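Local coordinates for nicotinate phosphoribosyltransferase (Porphyromonas gingivalis, PDB 2IM5), which probably catalyses the ATP-coupled transfer of phosphoribosyl from its diphosphate to nicotinate, yielding nicotinate ribonucleotide for NAD biosynthesis, at residues Q217-Y225 with C354-C365. Sequence-based numbering, arbitrary orientation.
Sequences QFHGAIYGY and CKMTAKDDWHYC
Cys354 offers its sulfur to two residues of helix 213-223 at once: SG lies 3.6 Å from Phe218 CD1 and 3.6 Å from Ala221 CB. With chi1 at 57° the thiol sits between its backbone N and carbonyl carbon, and it meets the Phe218 ring obliquely, 64° off the ring normal, in a sulfur-aromatic contact. Ala221 and Cys365 have the closest CA atoms of the two segments, 5.5 Å apart, consistent with the small methyl side chain; that methyl also reaches Cys365 SG and the carbonyl O of Tyr364, while the carbonyl O of Ala221 rests against His363 CB. Ile222 divides its branches between different neighbours. CG2 takes the methyl of Met356, 3.5 Å from CE, and CD1 touches His363 CD2, the Ile222 and His363 side chains crossing at about a right angle; within the helix, CG1 lies on one face of Phe218, offset toward the rim, and CG2 over the centre of the Tyr223 ring. Met356 starts with CG anti to its backbone N (chi1 -169°), then bends at chi2 and chi3, which lets CE touch both Ile222 CG2 and Tyr223 OH.

No direct hydrogen bond joins the segments; a water bridges them, donating to Tyr225 OH and to Tyr364 O, each 2.7 Å away. Tyr225 OH is also bonded to Glu381 of helix 379-389. Asp360 ties Met356 to His363: OD2 accepts a nearly straight bond from Met356 N (2.9 Å) through its anti lone pair, while OD1 receives His363 NE2 on the syn side, somewhat out of the carboxylate plane. Phe25 meets the Phe218 ring edge-to-face and also touches Met356 and Tyr223. The whole is a helix packed by apolar side chains against a beta hairpin, in which 363-364, an outermost strand of the five-stranded antiparallel sheet, pairs with 347-355, with a type I turn from Thr357 to Asp360 in the connection.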
# COMPACT_ATOMS: atom_id res chain seq x y z
N GLN A 217 -12.13 3.59 -1.35
CA GLN A 217 -13.17 2.65 -0.96
C GLN A 217 -14.02 3.17 0.19
O GLN A 217 -15.23 2.96 0.23
CB GLN A 217 -12.52 1.33 -0.56
CG GLN A 217 -11.93 0.56 -1.72
CD GLN A 217 -11.27 -0.73 -1.25
OE1 GLN A 217 -10.18 -0.71 -0.70
NE2 GLN A 217 -11.96 -1.84 -1.44
N PHE A 218 -13.38 3.84 1.15
CA PHE A 218 -14.11 4.40 2.28
C PHE A 218 -15.12 5.40 1.72
O PHE A 218 -16.29 5.38 2.09
CB PHE A 218 -13.15 5.10 3.24
CG PHE A 218 -13.84 5.87 4.33
CD1 PHE A 218 -14.47 5.21 5.38
CD2 PHE A 218 -13.88 7.27 4.30
CE1 PHE A 218 -15.12 5.92 6.39
CE2 PHE A 218 -14.53 7.99 5.30
CZ PHE A 218 -15.15 7.32 6.35
N HIS A 219 -14.66 6.25 0.80
CA HIS A 219 -15.52 7.27 0.20
C HIS A 219 -16.64 6.63 -0.62
O HIS A 219 -17.75 7.15 -0.66
CB HIS A 219 -14.68 8.22 -0.66
CG HIS A 219 -13.84 9.17 0.13
ND1 HIS A 219 -14.25 10.45 0.44
CD2 HIS A 219 -12.63 9.01 0.73
CE1 HIS A 219 -13.33 11.04 1.19
NE2 HIS A 219 -12.34 10.18 1.38
N GLY A 220 -16.35 5.51 -1.26
CA GLY A 220 -17.37 4.85 -2.05
C GLY A 220 -18.47 4.29 -1.16
O GLY A 220 -19.65 4.35 -1.50
N ALA A 221 -18.08 3.75 -0.01
CA ALA A 221 -19.04 3.18 0.93
C ALA A 221 -19.90 4.25 1.60
O ALA A 221 -21.09 4.04 1.81
CB ALA A 221 -18.31 2.37 1.98
N ILE A 222 -19.29 5.38 1.94
CA ILE A 222 -20.00 6.47 2.60
C ILE A 222 -20.75 7.40 1.65
O ILE A 222 -21.92 7.70 1.87
CB ILE A 222 -19.02 7.32 3.45
CG1 ILE A 222 -18.29 6.44 4.46
CG2 ILE A 222 -19.78 8.42 4.17
CD1 ILE A 222 -19.21 5.63 5.38
N TYR A 223 -20.07 7.87 0.60
CA TYR A 223 -20.67 8.80 -0.36
C TYR A 223 -21.29 8.21 -1.62
O TYR A 223 -21.92 8.92 -2.39
CB TYR A 223 -19.64 9.84 -0.76
CG TYR A 223 -19.13 10.65 0.40
CD1 TYR A 223 -19.94 11.58 1.04
CD2 TYR A 223 -17.84 10.47 0.88
CE1 TYR A 223 -19.49 12.30 2.13
CE2 TYR A 223 -17.37 11.18 1.97
CZ TYR A 223 -18.20 12.10 2.60
OH TYR A 223 -17.75 12.80 3.69
N GLY A 224 -21.11 6.91 -1.84
CA GLY A 224 -21.66 6.31 -3.04
C GLY A 224 -20.60 6.20 -4.12
O GLY A 224 -19.58 6.91 -4.08
N TYR A 225 -20.85 5.34 -5.10
CA TYR A 225 -19.91 5.11 -6.19
C TYR A 225 -19.74 6.23 -7.22
O TYR A 225 -18.64 6.47 -7.69
CB TYR A 225 -20.28 3.81 -6.90
CG TYR A 225 -20.29 2.65 -5.93
CD1 TYR A 225 -19.10 2.18 -5.37
CD2 TYR A 225 -21.49 2.06 -5.53
CE1 TYR A 225 -19.10 1.17 -4.43
CE2 TYR A 225 -21.51 1.04 -4.58
CZ TYR A 225 -20.31 0.60 -4.04
OH TYR A 225 -20.31 -0.40 -3.10
N CYS A 354 -17.25 -0.17 6.79
CA CYS A 354 -17.02 1.02 7.58
C CYS A 354 -18.33 1.76 7.86
O CYS A 354 -19.38 1.41 7.33
CB CYS A 354 -16.08 1.96 6.84
SG CYS A 354 -16.68 2.43 5.20
N LYS A 355 -18.23 2.77 8.70
CA LYS A 355 -19.36 3.62 9.05
C LYS A 355 -18.79 5.00 9.38
O LYS A 355 -17.63 5.12 9.77
CB LYS A 355 -20.12 3.04 10.25
CG LYS A 355 -19.26 2.76 11.46
CD LYS A 355 -20.12 2.39 12.67
CE LYS A 355 -20.95 1.16 12.43
NZ LYS A 355 -21.78 0.84 13.63
N MET A 356 -19.61 6.04 9.21
CA MET A 356 -19.19 7.41 9.46
C MET A 356 -19.03 7.73 10.95
O MET A 356 -18.14 8.49 11.34
CB MET A 356 -20.20 8.38 8.84
CG MET A 356 -19.71 9.82 8.81
SD MET A 356 -18.28 10.02 7.71
CE MET A 356 -19.03 11.02 6.45
N THR A 357 -19.89 7.16 11.77
CA THR A 357 -19.85 7.39 13.22
C THR A 357 -20.34 6.11 13.88
O THR A 357 -20.82 5.20 13.21
CB THR A 357 -20.79 8.55 13.66
OG1 THR A 357 -22.15 8.16 13.44
CG2 THR A 357 -20.51 9.81 12.87
N ALA A 358 -20.23 6.06 15.20
CA ALA A 358 -20.68 4.89 15.95
C ALA A 358 -22.14 4.53 15.71
O ALA A 358 -22.50 3.36 15.65
CB ALA A 358 -20.44 5.12 17.45
N LYS A 359 -22.98 5.55 15.55
CA LYS A 359 -24.41 5.34 15.34
C LYS A 359 -24.84 5.04 13.89
O LYS A 359 -25.98 4.68 13.66
CB LYS A 359 -25.19 6.56 15.86
CG LYS A 359 -25.24 6.65 17.38
CD LYS A 359 -23.84 6.73 17.99
CE LYS A 359 -23.87 6.65 19.51
NZ LYS A 359 -22.50 6.72 20.11
N ASP A 360 -23.92 5.20 12.94
CA ASP A 360 -24.22 4.95 11.53
C ASP A 360 -24.29 3.44 11.30
O ASP A 360 -23.84 2.65 12.15
CB ASP A 360 -23.13 5.59 10.66
CG ASP A 360 -23.29 5.30 9.15
OD1 ASP A 360 -24.43 5.13 8.68
OD2 ASP A 360 -22.25 5.26 8.44
N ASP A 361 -24.89 3.02 10.19
CA ASP A 361 -24.97 1.61 9.87
C ASP A 361 -23.65 1.23 9.21
O ASP A 361 -22.90 2.10 8.77
CB ASP A 361 -26.10 1.32 8.88
CG ASP A 361 -27.47 1.57 9.47
OD1 ASP A 361 -27.79 0.96 10.52
OD2 ASP A 361 -28.24 2.36 8.88
N TRP A 362 -23.38 -0.07 9.13
CA TRP A 362 -22.17 -0.54 8.47
C TRP A 362 -22.40 -0.51 6.97
O TRP A 362 -23.50 -0.79 6.50
CB TRP A 362 -21.83 -1.97 8.89
CG TRP A 362 -21.19 -2.08 10.22
CD1 TRP A 362 -21.75 -2.57 11.37
CD2 TRP A 362 -19.84 -1.71 10.55
NE1 TRP A 362 -20.83 -2.53 12.39
CE2 TRP A 362 -19.66 -2.01 11.92
CE3 TRP A 362 -18.78 -1.17 9.83
CZ2 TRP A 362 -18.44 -1.78 12.58
CZ3 TRP A 362 -17.57 -0.93 10.48
CH2 TRP A 362 -17.41 -1.24 11.85
N HIS A 363 -21.36 -0.16 6.22
CA HIS A 363 -21.43 -0.11 4.76
C HIS A 363 -20.26 -0.93 4.24
O HIS A 363 -19.11 -0.71 4.63
CB HIS A 363 -21.31 1.34 4.27
CG HIS A 363 -22.38 2.25 4.80
ND1 HIS A 363 -23.68 2.20 4.35
CD2 HIS A 363 -22.35 3.19 5.77
CE1 HIS A 363 -24.41 3.08 5.02
NE2 HIS A 363 -23.62 3.69 5.89
N TYR A 364 -20.54 -1.89 3.36
CA TYR A 364 -19.50 -2.73 2.79
C TYR A 364 -18.67 -1.97 1.77
O TYR A 364 -19.20 -1.12 1.04
CB TYR A 364 -20.10 -3.95 2.11
CG TYR A 364 -20.64 -4.97 3.07
CD1 TYR A 364 -19.84 -5.48 4.09
CD2 TYR A 364 -21.96 -5.42 2.98
CE1 TYR A 364 -20.32 -6.42 4.99
CE2 TYR A 364 -22.46 -6.37 3.88
CZ TYR A 364 -21.63 -6.86 4.89
OH TYR A 364 -22.12 -7.78 5.79
N CYS A 365 -17.38 -2.29 1.72
CA CYS A 365 -16.46 -1.67 0.77
C CYS A 365 -16.12 -2.68 -0.31
O CYS A 365 -16.02 -3.87 -0.05
CB CYS A 365 -15.16 -1.25 1.47
SG CYS A 365 -15.34 -0.02 2.79
O HOH W 1 -18.76 0.42 -1.09